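Acidocalcisomal pyrophosphatase (Trypanosoma brucei brucei, PDB 5C5V) probably hydrolyses inorganic diphosphate in a magnesium-dependent reaction, here with imidodiphosphate, an analogue of that substrate, in its active site. Local coordinates at residues P107-L112 with A164-A169; L112-D117 with E123-P128; P128-P133 with N332-N337; T170-S173 with I177-D180. All blocks are in the same frame, centred on the assembly; numbering follows the deposited sequence.

Contact 1: residues P107-L112 with A164-A169. With MG (magnesium ion), chain F; 2PN (imidodiphosphoric acid), chain C.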
loop_
_atom_site.group_PDB
_atom_site.type_symbol
_atom_site.label_atom_id
_atom_site.label_comp_id
_atom_site.label_asym_id
_atom_site.label_seq_id
_atom_site.Cartn_x
_atom_site.Cartn_y
_atom_site.Cartn_z
ATOM N N PRO A 107 25.199 25.584 -18.898
ATOM C CA PRO A 107 24.138 26.287 -19.628
ATOM C C PRO A 107 23.746 25.629 -20.946
ATOM O O PRO A 107 22.713 25.997 -21.517
ATOM C CB PRO A 107 24.753 27.667 -19.889
ATOM C CG PRO A 107 25.846 27.807 -18.875
ATOM C CD PRO A 107 26.391 26.425 -18.698
ATOM N N SER A 108 24.546 24.685 -21.428
ATOM C CA SER A 108 24.298 24.096 -22.743
ATOM C C SER A 108 23.316 22.932 -22.665
ATOM O O SER A 108 22.732 22.528 -23.670
ATOM C CB SER A 108 25.607 23.631 -23.385
ATOM O OG SER A 108 26.183 22.566 -22.647
ATOM N N TYR A 109 23.139 22.399 -21.465
ATOM C CA TYR A 109 22.298 21.230 -21.271
ATOM C C TYR A 109 20.849 21.457 -21.698
ATOM O O TYR A 109 20.236 22.458 -21.341
ATOM C CB TYR A 109 22.350 20.811 -19.811
ATOM C CG TYR A 109 21.615 19.533 -19.502
ATOM C CD1 TYR A 109 22.109 18.305 -19.923
ATOM C CD2 TYR A 109 20.438 19.553 -18.766
ATOM C CE1 TYR A 109 21.444 17.127 -19.628
ATOM C CE2 TYR A 109 19.763 18.378 -18.455
ATOM C CZ TYR A 109 20.267 17.170 -18.892
ATOM O OH TYR A 109 19.592 16.006 -18.592
ATOM N N ARG A 110 20.313 20.516 -22.469
ATOM C CA ARG A 110 18.924 20.552 -22.912
ATOM C C ARG A 110 18.317 19.156 -22.853
ATOM O O ARG A 110 19.003 18.153 -23.075
ATOM C CB ARG A 110 18.807 21.108 -24.345
ATOM C CG ARG A 110 19.117 22.595 -24.498
ATOM C CD ARG A 110 18.085 23.455 -23.797
ATOM N NE ARG A 110 18.325 24.883 -24.004
ATOM C CZ ARG A 110 19.309 25.565 -23.426
ATOM N NH1 ARG A 110 20.146 24.952 -22.596
ATOM N NH2 ARG A 110 19.453 26.857 -23.674
ATOM N N VAL A 111 17.033 19.089 -22.519
ATOM C CA VAL A 111 16.286 17.851 -22.654
ATOM C C VAL A 111 15.255 18.015 -23.763
ATOM O O VAL A 111 14.315 18.796 -23.637
ATOM C CB VAL A 111 15.578 17.445 -21.357
ATOM C CG1 VAL A 111 14.893 16.111 -21.560
ATOM C CG2 VAL A 111 16.573 17.382 -20.192
ATOM N N LEU A 112 15.451 17.275 -24.848
ATOM C CA LEU A 112 14.604 17.383 -26.025
ATOM C C LEU A 112 13.586 16.259 -26.080
ATOM O O LEU A 112 13.864 15.147 -25.629
ATOM C CB LEU A 112 15.449 17.374 -27.308
ATOM C CG LEU A 112 16.270 18.630 -27.599
ATOM C CD1 LEU A 112 17.277 18.853 -26.490
ATOM C CD2 LEU A 112 16.961 18.551 -28.972
ATOM N N ALA A 164 18.715 21.409 -8.610
ATOM C CA ALA A 164 18.974 22.042 -9.915
ATOM C C ALA A 164 17.636 22.484 -10.486
ATOM O O ALA A 164 16.734 21.668 -10.637
ATOM C CB ALA A 164 19.685 21.099 -10.868
ATOM N N LYS A 165 17.491 23.780 -10.747
ATOM C CA LYS A 165 16.202 24.328 -11.147
ATOM C C LYS A 165 15.983 24.245 -12.664
ATOM O O LYS A 165 16.120 25.231 -13.384
ATOM C CB LYS A 165 16.070 25.770 -10.664
ATOM C CG LYS A 165 14.683 26.141 -10.155
ATOM C CD LYS A 165 13.666 26.279 -11.269
ATOM C CE LYS A 165 12.290 26.680 -10.741
ATOM N NZ LYS A 165 11.257 26.773 -11.833
ATOM N N PHE A 166 15.648 23.050 -13.135
ATOM C CA PHE A 166 15.295 22.864 -14.523
ATOM C C PHE A 166 13.894 23.424 -14.768
ATOM O O PHE A 166 13.086 23.495 -13.843
ATOM C CB PHE A 166 15.369 21.395 -14.901
ATOM C CG PHE A 166 16.748 20.822 -14.803
ATOM C CD1 PHE A 166 17.069 19.912 -13.806
ATOM C CD2 PHE A 166 17.730 21.204 -15.694
ATOM C CE1 PHE A 166 18.340 19.385 -13.718
ATOM C CE2 PHE A 166 19.001 20.676 -15.619
ATOM C CZ PHE A 166 19.315 19.771 -14.623
ATOM N N GLU A 167 13.649 23.839 -16.010
ATOM C CA GLU A 167 12.426 24.499 -16.446
ATOM C C GLU A 167 12.205 24.194 -17.926
ATOM O O GLU A 167 13.159 24.110 -18.698
ATOM C CB GLU A 167 12.513 26.021 -16.287
ATOM C CG GLU A 167 12.248 26.573 -14.902
ATOM C CD GLU A 167 12.258 28.108 -14.867
ATOM O OE1 GLU A 167 12.425 28.738 -15.944
ATOM O OE2 GLU A 167 12.103 28.684 -13.754
ATOM N N ILE A 168 10.951 24.052 -18.326
ATOM C CA ILE A 168 10.617 24.086 -19.736
ATOM C C ILE A 168 11.019 25.452 -20.282
ATOM O O ILE A 168 10.637 26.471 -19.710
ATOM C CB ILE A 168 9.120 23.846 -19.968
ATOM C CG1 ILE A 168 8.740 22.428 -19.517
ATOM C CG2 ILE A 168 8.774 24.100 -21.411
ATOM C CD1 ILE A 168 7.269 22.112 -19.663
ATOM N N ALA A 169 11.840 25.476 -21.330
ATOM C CA ALA A 169 12.275 26.744 -21.911
ATOM C C ALA A 169 11.176 27.303 -22.823
ATOM O O ALA A 169 11.087 26.969 -24.015
ATOM C CB ALA A 169 13.578 26.575 -22.674
HETATM MG MG MG F . 10.956 30.433 -13.014
HETATM P P1 2PN C . 10.304 30.078 -9.769
HETATM O O1 2PN C . 11.274 30.520 -10.895
HETATM O O2 2PN C . 9.282 31.222 -9.531
HETATM O O3 2PN C . 11.128 29.709 -8.504
HETATM N N1 2PN C . 9.542 28.707 -10.232
HETATM P P2 2PN C . 8.405 28.624 -11.409
HETATM O O4 2PN C . 8.940 29.257 -12.744
HETATM O O5 2PN C . 7.212 29.427 -10.930
HETATM O O6 2PN C . 8.032 27.227 -11.646
HETATM O O HOH W 1 10.603 30.747 -15.184
HETATM O O HOH W 2 10.135 32.357 -12.722
HETATM O O HOH W 3 12.495 31.767 -13.191
#
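Glu167 OE2, one residue beyond the Phe166 that meets Tyr109, is gripped from two sides: by the magnesium ion at 2.2 Å and by Lys165 NZ, 2.8 Å from Glu167 OE2 on the anti lone pair. The ion is octahedral. Glu167 OE2 faces one water across it, two further waters lie opposite O1 and O4 of imidodiphosphate, and one of these waters also gives a weak bond to Glu167 OE1. The glutamate chain runs straight beyond CG, while Lys165 bends at chi2 (-73°) and brings NZ to 3.0 Å from N1, the bridging nitrogen of the ligand.

Phe166 carries the contact between 107-112 and 164-169. Its CE2 lies 3.6 Å from CD2 of Tyr109, and the ring planes are inclined at 54°, a buried meeting that is neither a stack nor a T. Tyr109 CG stands anti to the backbone N (chi1 -175°), which swings the ring over to Phe166, and its hydroxyl bonds to Glu100. In the same segment, Arg110 NH1 ties the backbone together, reaching the carbonyl oxygens of Pro107 (3.0 Å) and Tyr109 (2.8 Å) near the guanidinium plane.

The aromatic pair thus backs strand 166-168, whose other side presents Glu167 to the metal-diphosphate site characteristic of the soluble PPase family.

Contact 2: residues L112-D117 with E123-P128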
loop_
_atom_site.group_PDB
_atom_site.type_symbol
_atom_site.label_atom_id
_atom_site.label_comp_id
_atom_site.label_asym_id
_atom_site.label_seq_id
_atom_site.Cartn_x
_atom_site.Cartn_y
_atom_site.Cartn_z
ATOM N N LEU A 112 15.451 17.275 -24.848
ATOM C CA LEU A 112 14.604 17.383 -26.025
ATOM C C LEU A 112 13.586 16.259 -26.080
ATOM O O LEU A 112 13.864 15.147 -25.629
ATOM C CB LEU A 112 15.449 17.374 -27.308
ATOM C CG LEU A 112 16.270 18.630 -27.599
ATOM C CD1 LEU A 112 17.277 18.853 -26.490
ATOM C CD2 LEU A 112 16.961 18.551 -28.972
ATOM N N TYR A 113 12.418 16.564 -26.648
ATOM C CA TYR A 113 11.331 15.609 -26.782
ATOM C C TYR A 113 11.008 15.311 -28.239
ATOM O O TYR A 113 11.043 16.197 -29.097
ATOM C CB TYR A 113 10.082 16.119 -26.075
ATOM C CG TYR A 113 10.221 16.170 -24.565
ATOM C CD1 TYR A 113 9.603 15.226 -23.750
ATOM C CD2 TYR A 113 10.976 17.165 -23.961
ATOM C CE1 TYR A 113 9.736 15.277 -22.356
ATOM C CE2 TYR A 113 11.119 17.225 -22.600
ATOM C CZ TYR A 113 10.498 16.282 -21.798
ATOM O OH TYR A 113 10.654 16.375 -20.448
ATOM N N PHE A 114 10.696 14.051 -28.512
ATOM C CA PHE A 114 10.307 13.624 -29.838
ATOM C C PHE A 114 9.075 12.741 -29.802
ATOM O O PHE A 114 8.715 12.195 -28.765
ATOM C CB PHE A 114 11.446 12.866 -30.507
ATOM C CG PHE A 114 12.700 13.666 -30.659
ATOM C CD1 PHE A 114 13.021 14.242 -31.880
ATOM C CD2 PHE A 114 13.563 13.841 -29.582
ATOM C CE1 PHE A 114 14.175 14.978 -32.028
ATOM C CE2 PHE A 114 14.722 14.578 -29.727
ATOM C CZ PHE A 114 15.027 15.152 -30.956
ATOM N N PHE A 115 8.442 12.601 -30.956
ATOM C CA PHE A 115 7.441 11.573 -31.168
ATOM C C PHE A 115 8.024 10.564 -32.126
ATOM O O PHE A 115 8.611 10.928 -33.140
ATOM C CB PHE A 115 6.138 12.133 -31.745
ATOM C CG PHE A 115 5.235 12.741 -30.721
ATOM C CD1 PHE A 115 5.654 12.888 -29.414
ATOM C CD2 PHE A 115 3.960 13.146 -31.058
ATOM C CE1 PHE A 115 4.820 13.440 -28.475
ATOM C CE2 PHE A 115 3.125 13.702 -30.111
ATOM C CZ PHE A 115 3.555 13.848 -28.822
ATOM N N ARG A 116 7.880 9.292 -31.781
ATOM C CA ARG A 116 8.129 8.225 -32.729
ATOM C C ARG A 116 6.786 7.596 -33.029
ATOM O O ARG A 116 6.186 6.977 -32.157
ATOM C CB ARG A 116 9.070 7.178 -32.160
ATOM C CG ARG A 116 9.398 6.021 -33.106
ATOM C CD ARG A 116 10.286 5.101 -32.316
ATOM N NE ARG A 116 11.546 5.762 -32.018
ATOM C CZ ARG A 116 12.347 5.391 -31.028
ATOM N NH1 ARG A 116 11.973 4.399 -30.227
ATOM N NH2 ARG A 116 13.485 6.051 -30.799
ATOM N N ASP A 117 6.290 7.794 -34.239
ATOM C CA ASP A 117 5.075 7.127 -34.673
ATOM C C ASP A 117 5.372 5.621 -34.745
ATOM O O ASP A 117 6.237 5.195 -35.514
ATOM C CB ASP A 117 4.619 7.692 -36.018
ATOM C CG ASP A 117 3.251 7.203 -36.430
ATOM O OD1 ASP A 117 2.435 8.054 -36.828
ATOM O OD2 ASP A 117 2.985 5.986 -36.383
ATOM N N GLU A 123 10.295 9.754 -36.761
ATOM C CA GLU A 123 10.521 10.614 -35.602
ATOM C C GLU A 123 10.400 12.093 -35.931
ATOM O O GLU A 123 10.905 12.544 -36.951
ATOM C CB GLU A 123 11.914 10.369 -35.015
ATOM C CG GLU A 123 11.983 9.569 -33.733
ATOM C CD GLU A 123 13.386 9.613 -33.136
ATOM O OE1 GLU A 123 14.258 10.285 -33.742
ATOM O OE2 GLU A 123 13.619 9.002 -32.064
ATOM N N ARG A 124 9.763 12.854 -35.048
ATOM C CA ARG A 124 9.742 14.305 -35.189
ATOM C C ARG A 124 9.923 14.930 -33.813
ATOM O O ARG A 124 9.491 14.364 -32.806
ATOM C CB ARG A 124 8.442 14.798 -35.844
ATOM C CG ARG A 124 7.195 14.652 -34.990
ATOM C CD ARG A 124 5.932 14.980 -35.797
ATOM N NE ARG A 124 4.712 14.877 -34.991
ATOM C CZ ARG A 124 4.141 15.886 -34.333
ATOM N NH1 ARG A 124 4.663 17.108 -34.385
ATOM N NH2 ARG A 124 3.038 15.674 -33.624
ATOM N N GLN A 125 10.593 16.078 -33.759
ATOM C CA GLN A 125 10.734 16.763 -32.488
ATOM C C GLN A 125 9.409 17.432 -32.162
ATOM O O GLN A 125 8.710 17.914 -33.065
ATOM C CB GLN A 125 11.878 17.777 -32.518
ATOM C CG GLN A 125 12.138 18.403 -31.176
ATOM C CD GLN A 125 13.382 19.257 -31.144
ATOM O OE1 GLN A 125 14.107 19.359 -32.126
ATOM N NE2 GLN A 125 13.626 19.891 -30.010
ATOM N N VAL A 126 9.067 17.435 -30.870
ATOM C CA VAL A 126 7.838 18.046 -30.386
ATOM C C VAL A 126 8.119 18.904 -29.160
ATOM O O VAL A 126 9.228 18.891 -28.610
ATOM C CB VAL A 126 6.773 16.998 -30.006
ATOM C CG1 VAL A 126 6.471 16.081 -31.188
ATOM C CG2 VAL A 126 7.224 16.175 -28.805
ATOM N N SER A 127 7.107 19.641 -28.722
ATOM C CA SER A 127 7.238 20.459 -27.528
ATOM C C SER A 127 6.586 19.775 -26.335
ATOM O O SER A 127 5.422 19.405 -26.406
ATOM C CB SER A 127 6.611 21.831 -27.744
ATOM O OG SER A 127 6.477 22.488 -26.493
ATOM N N PRO A 128 7.334 19.603 -25.234
ATOM C CA PRO A 128 6.720 19.007 -24.043
ATOM C C PRO A 128 5.556 19.865 -23.556
ATOM O O PRO A 128 4.584 19.366 -23.018
ATOM C CB PRO A 128 7.860 19.011 -23.024
ATOM C CG PRO A 128 8.729 20.124 -23.454
ATOM C CD PRO A 128 8.698 20.081 -24.957
HETATM O O HOH W 4 11.791 19.339 -27.515
#
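Phe115 leans on Val126 from CB outward. With CG anti to the carbonyl carbon (chi1 -81°), the ring is set against Val126: Phe115 CB lies 4.0 Å from Val126 CG1, and the same methyl settles 3.6 Å from Phe115 CG in a CH-pi contact over the ring face, 18° off the normal. Along one flank, CD1 and CE1 touch the other methyl, Val126 CG2. Along the other, CD2 comes 3.7 Å from Arg124 NH2; the arginine chain runs beside the phenylalanine in the same direction, its guanidinium nearly perpendicular to the ring. At the tip, CZ packs on the carbonyl oxygen of Asp131, and Val140 of the second subunit packs on Phe115.

These residues belong to a beta hairpin in which strand 110-117, central in a three-stranded antiparallel sheet, pairs with 123-126, an edge strand within the chain. Phe115 and Arg124 form a hydrogen-bonded pair: Phe115 N lies 2.8 Å from Arg124 O. In return, Arg124 N lies 2.9 Å from Phe115 O. Toward Pro128 the strands part, and a water joins Tyr113 N, Gln125 NE2 and Val126 O.

Pro128 CB sits over the centre of the Tyr113 ring, 3.8 Å from its centroid, while the tyrosine hydroxyl bonds to Gly236 O. Arg116 NH2 makes a salt bridge of 3.2 Å to Glu123 OE2, met on the anti side and out of the carboxylate plane; NH1 pairs with Glu145 of the second subunit.

Contact 3: residues P128-P133 with N332-N337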
loop_
_atom_site.group_PDB
_atom_site.type_symbol
_atom_site.label_atom_id
_atom_site.label_comp_id
_atom_site.label_asym_id
_atom_site.label_seq_id
_atom_site.Cartn_x
_atom_site.Cartn_y
_atom_site.Cartn_z
ATOM N N PRO A 128 7.334 19.603 -25.234
ATOM C CA PRO A 128 6.720 19.007 -24.043
ATOM C C PRO A 128 5.556 19.865 -23.556
ATOM O O PRO A 128 4.584 19.366 -23.018
ATOM C CB PRO A 128 7.860 19.011 -23.024
ATOM C CG PRO A 128 8.729 20.124 -23.454
ATOM C CD PRO A 128 8.698 20.081 -24.957
ATOM N N TRP A 129 5.664 21.166 -23.770
ATOM C CA TRP A 129 4.615 22.111 -23.420
ATOM C C TRP A 129 3.372 21.972 -24.312
ATOM O O TRP A 129 2.255 21.830 -23.818
ATOM C CB TRP A 129 5.184 23.524 -23.515
ATOM C CG TRP A 129 4.298 24.615 -23.025
ATOM C CD1 TRP A 129 3.168 24.489 -22.271
ATOM C CD2 TRP A 129 4.476 26.019 -23.254
ATOM N NE1 TRP A 129 2.632 25.730 -22.008
ATOM C CE2 TRP A 129 3.410 26.686 -22.611
ATOM C CE3 TRP A 129 5.429 26.775 -23.945
ATOM C CZ2 TRP A 129 3.271 28.074 -22.643
ATOM C CZ3 TRP A 129 5.287 28.146 -23.979
ATOM C CH2 TRP A 129 4.220 28.783 -23.325
ATOM N N HIS A 130 3.554 22.003 -25.629
ATOM C CA HIS A 130 2.389 22.059 -26.506
ATOM C C HIS A 130 1.878 20.696 -26.930
ATOM O O HIS A 130 0.693 20.537 -27.157
ATOM C CB HIS A 130 2.695 22.893 -27.750
ATOM C CG HIS A 130 3.235 24.251 -27.430
ATOM N ND1 HIS A 130 2.599 25.111 -26.564
ATOM C CD2 HIS A 130 4.354 24.886 -27.849
ATOM C CE1 HIS A 130 3.305 26.224 -26.461
ATOM N NE2 HIS A 130 4.375 26.110 -27.224
ATOM N N ASP A 131 2.757 19.714 -27.041
ATOM C CA ASP A 131 2.382 18.486 -27.727
ATOM C C ASP A 131 2.049 17.299 -26.818
ATOM O O ASP A 131 1.445 16.331 -27.278
ATOM C CB ASP A 131 3.486 18.111 -28.702
ATOM C CG ASP A 131 3.631 19.136 -29.798
ATOM O OD1 ASP A 131 2.619 19.415 -30.470
ATOM O OD2 ASP A 131 4.733 19.695 -29.957
ATOM N N ILE A 132 2.426 17.368 -25.548
ATOM C CA ILE A 132 1.988 16.362 -24.586
ATOM C C ILE A 132 0.589 16.700 -24.093
ATOM O O ILE A 132 0.360 17.807 -23.614
ATOM C CB ILE A 132 2.941 16.252 -23.386
ATOM C CG1 ILE A 132 4.327 15.806 -23.853
ATOM C CG2 ILE A 132 2.397 15.263 -22.371
ATOM C CD1 ILE A 132 5.363 15.793 -22.746
ATOM N N PRO A 133 -0.362 15.760 -24.239
ATOM C CA PRO A 133 -1.743 16.051 -23.833
ATOM C C PRO A 133 -1.817 16.355 -22.341
ATOM O O PRO A 133 -1.188 15.666 -21.548
ATOM C CB PRO A 133 -2.507 14.758 -24.172
ATOM C CG PRO A 133 -1.615 13.983 -25.069
ATOM C CD PRO A 133 -0.207 14.373 -24.712
ATOM N N ASN A 332 -5.697 29.959 -26.326
ATOM C CA ASN A 332 -5.661 31.313 -26.877
ATOM C C ASN A 332 -4.247 31.702 -27.281
ATOM O O ASN A 332 -4.035 32.386 -28.290
ATOM C CB ASN A 332 -6.225 32.335 -25.884
ATOM C CG ASN A 332 -6.366 33.728 -26.493
ATOM O OD1 ASN A 332 -5.546 34.613 -26.244
ATOM N ND2 ASN A 332 -7.404 33.921 -27.291
ATOM N N LEU A 333 -3.276 31.267 -26.492
ATOM C CA LEU A 333 -1.894 31.599 -26.770
ATOM C C LEU A 333 -1.401 30.932 -28.054
ATOM O O LEU A 333 -0.883 31.601 -28.957
ATOM C CB LEU A 333 -1.005 31.202 -25.592
ATOM C CG LEU A 333 0.498 31.359 -25.817
ATOM C CD1 LEU A 333 0.918 32.805 -25.630
ATOM C CD2 LEU A 333 1.286 30.445 -24.896
ATOM N N LEU A 334 -1.568 29.612 -28.131
ATOM C CA LEU A 334 -0.991 28.825 -29.219
ATOM C C LEU A 334 -1.862 28.789 -30.468
ATOM O O LEU A 334 -1.380 29.084 -31.562
ATOM C CB LEU A 334 -0.701 27.385 -28.758
ATOM C CG LEU A 334 -0.065 26.471 -29.819
ATOM C CD1 LEU A 334 1.282 26.983 -30.296
ATOM C CD2 LEU A 334 0.083 25.054 -29.295
ATOM N N LYS A 335 -3.122 28.394 -30.306
ATOM C CA LYS A 335 -4.033 28.221 -31.439
ATOM C C LYS A 335 -4.446 29.560 -32.039
ATOM O O LYS A 335 -4.291 29.787 -33.231
ATOM C CB LYS A 335 -5.284 27.447 -31.019
ATOM C CG LYS A 335 -5.013 26.209 -30.194
ATOM C CD LYS A 335 -4.177 25.206 -30.953
ATOM C CE LYS A 335 -4.141 23.870 -30.226
ATOM N NZ LYS A 335 -3.283 22.878 -30.942
ATOM N N VAL A 336 -4.972 30.449 -31.204
ATOM C CA VAL A 336 -5.460 31.742 -31.671
ATOM C C VAL A 336 -4.346 32.735 -32.003
ATOM O O VAL A 336 -4.346 33.333 -33.071
ATOM C CB VAL A 336 -6.394 32.387 -30.630
ATOM C CG1 VAL A 336 -6.897 33.742 -31.120
ATOM C CG2 VAL A 336 -7.556 31.462 -30.332
ATOM N N ASN A 337 -3.375 32.903 -31.117
ATOM C CA ASN A 337 -2.364 33.924 -31.367
ATOM C C ASN A 337 -1.065 33.334 -31.923
ATOM O O ASN A 337 -0.116 34.060 -32.190
ATOM C CB ASN A 337 -2.087 34.730 -30.092
ATOM C CG ASN A 337 -3.244 35.647 -29.717
ATOM O OD1 ASN A 337 -3.574 36.568 -30.446
ATOM N ND2 ASN A 337 -3.852 35.401 -28.571
#
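Leu334 covers one face of the His130 imidazole: CD1 lies 4.3 Å from the ring centroid, almost exactly on the normal, and CD2 comes 3.7 Å from His130 ND1, while CB of Trp129 lies over the opposite face. The preceding residue, Leu333, places CD2 at the far end of the indole, 3.7 Å from Trp129 CH2, the two side chains crossing at about a right angle. Both leucines have CG anti to the backbone N (chi1 174° and -179°), which carries their methyls out from the helix to the two rings.

In the second shell, polar bonds fix the rotation of those rings. His130 NE2 bonds to Gly340 O and ND1 to Trp330 NE1, a pairing consistent with a neutral imidazole protonated on NE2. Trp129 NE1 is held by Thr204 O, and the Trp330 ring meets both His130 and Trp129.

The short, weakly bonded helix 128-131, which follows strand 123-126 in the chain and is N-capped by Ser127, is thereby packed against the end of helix 316-336, which closes in a wider pi-type turn. Behind the short helix, Pro128 and Ile132 rest on strand 152-156; beyond the long one, Val336 touches Phe16 of the second subunit.

Contact 4: residues T170-S173 with I177-D180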
loop_
_atom_site.group_PDB
_atom_site.type_symbol
_atom_site.label_atom_id
_atom_site.label_comp_id
_atom_site.label_asym_id
_atom_site.label_seq_id
_atom_site.Cartn_x
_atom_site.Cartn_y
_atom_site.Cartn_z
ATOM N N THR A 170 10.343 28.165 -22.255
ATOM C CA THR A 170 9.192 28.700 -22.963
ATOM C C THR A 170 9.622 29.599 -24.113
ATOM O O THR A 170 8.838 29.909 -25.004
ATOM C CB THR A 170 8.283 29.482 -22.004
ATOM O OG1 THR A 170 9.053 30.509 -21.360
ATOM C CG2 THR A 170 7.738 28.549 -20.932
ATOM N N GLY A 171 10.880 30.013 -24.093
ATOM C CA GLY A 171 11.365 30.963 -25.076
ATOM C C GLY A 171 12.027 30.328 -26.279
ATOM O O GLY A 171 12.352 31.015 -27.230
ATOM N N GLU A 172 12.252 29.021 -26.233
ATOM C CA GLU A 172 12.958 28.345 -27.317
ATOM C C GLU A 172 12.049 27.424 -28.115
ATOM O O GLU A 172 11.116 26.839 -27.567
ATOM C CB GLU A 172 14.145 27.543 -26.776
ATOM C CG GLU A 172 15.132 28.380 -25.972
ATOM C CD GLU A 172 16.235 27.549 -25.346
ATOM O OE1 GLU A 172 16.420 26.375 -25.745
ATOM O OE2 GLU A 172 16.926 28.071 -24.456
ATOM N N SER A 173 12.330 27.308 -29.411
ATOM C CA SER A 173 11.593 26.395 -30.286
ATOM C C SER A 173 11.594 24.976 -29.751
ATOM O O SER A 173 12.649 24.455 -29.392
ATOM C CB SER A 173 12.193 26.387 -31.700
ATOM O OG SER A 173 12.135 27.669 -32.288
ATOM N N ILE A 177 13.629 21.257 -22.135
ATOM C CA ILE A 177 13.927 21.584 -20.753
ATOM C C ILE A 177 15.368 22.048 -20.630
ATOM O O ILE A 177 16.288 21.463 -21.202
ATOM C CB ILE A 177 13.669 20.409 -19.836
ATOM C CG1 ILE A 177 12.163 20.283 -19.608
ATOM C CG2 ILE A 177 14.379 20.619 -18.515
ATOM C CD1 ILE A 177 11.757 19.002 -18.903
ATOM N N LYS A 178 15.548 23.135 -19.901
ATOM C CA LYS A 178 16.874 23.648 -19.612
ATOM C C LYS A 178 16.995 24.017 -18.137
ATOM O O LYS A 178 16.002 24.020 -17.391
ATOM C CB LYS A 178 17.184 24.861 -20.483
ATOM C CG LYS A 178 16.435 26.109 -20.076
ATOM C CD LYS A 178 16.797 27.268 -20.997
ATOM C CE LYS A 178 16.333 28.603 -20.441
ATOM N NZ LYS A 178 17.253 29.709 -20.848
ATOM N N GLN A 179 18.217 24.307 -17.708
ATOM C CA GLN A 179 18.395 24.829 -16.370
ATOM C C GLN A 179 18.216 26.343 -16.405
ATOM O O GLN A 179 18.813 27.039 -17.231
ATOM C CB GLN A 179 19.762 24.444 -15.799
ATOM C CG GLN A 179 19.859 24.672 -14.300
ATOM C CD GLN A 179 21.053 23.986 -13.664
ATOM O OE1 GLN A 179 21.795 23.255 -14.319
ATOM N NE2 GLN A 179 21.249 24.235 -12.376
ATOM N N ASP A 180 17.364 26.844 -15.522
ATOM C CA ASP A 180 17.181 28.274 -15.365
ATOM C C ASP A 180 18.517 28.940 -15.015
ATOM O O ASP A 180 19.397 28.315 -14.416
ATOM C CB ASP A 180 16.126 28.542 -14.291
ATOM C CG ASP A 180 15.660 29.974 -14.276
ATOM O OD1 ASP A 180 15.904 30.704 -15.265
ATOM O OD2 ASP A 180 15.037 30.371 -13.267
#
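Glu172, in the loop joining the antiparallel strands 166-168 and 177-182, meets Lys178 on the second of them, their side chains crossing at about a right angle. The charged interaction is long: Glu172 OE2 and Lys178 NZ are 4.0 Å apart, a salt bridge without a hydrogen bond. The stronger partner of Glu172 OE2 is Arg110 NH2, from strand 110-117, so one carboxylate oxygen faces two cationic side chains.

Van der Waals contact brings the lysine's methylenes closer to the carboxylate oxygen than NZ itself. Lys178 CD lies 3.6 Å from Glu172 OE2, and CE follows at 4.1 Å from the same oxygen. Lys178 CG stands between its backbone N and carbonyl carbon (chi1 73°), and from there the extended chain brings CD and CE to the glutamate; chi4 (149°) sets only the direction of NZ. Glu172 reaches over with a straight chain beyond CG. The Lys178 side chain also rests on Ala169, and its CB packs against the guanidinium of Arg110.

Backbone bonds hold the framework. Lys178 pairs with Glu167 and Ile177 with Val111, while Thr170 bonds to the C-terminal Leu342.

At this surface the carboxylate is probably held chiefly by Arg110. The lysine, whose side chain comes within about 5 Å of that of the magnesium ligand Glu167, probably adds a weak and mainly electrostatic attraction, as expected of a pair 4.0 Å apart (Lys178 NZ to Glu172 OE2) without a hydrogen bond.

How the contacts relate
Contact 1 is wholly buried and contact 4 lies at the surface, yet their centres are only 6 Å apart: strands 166-168 and 177-182 are neighbours, and Val111 N and Glu167 N probably hydrogen-bond to Ile177 O and Lys178 O. Arg110, inside contact 1, is also the principal partner of the carboxylate in contact 4. Contacts 2 and 3 are partly buried, share Pro128 and lie beside the second subunit. Contact 2 alone relies on backbone pairing across its segments; contact 3 is apolar and ring-based, contact 1 joins aromatic packing to a metal site, and contact 4 rests on a long, weak salt bridge with methylene contact. Trp129 ties contact 3 to both Ile168 and Thr170.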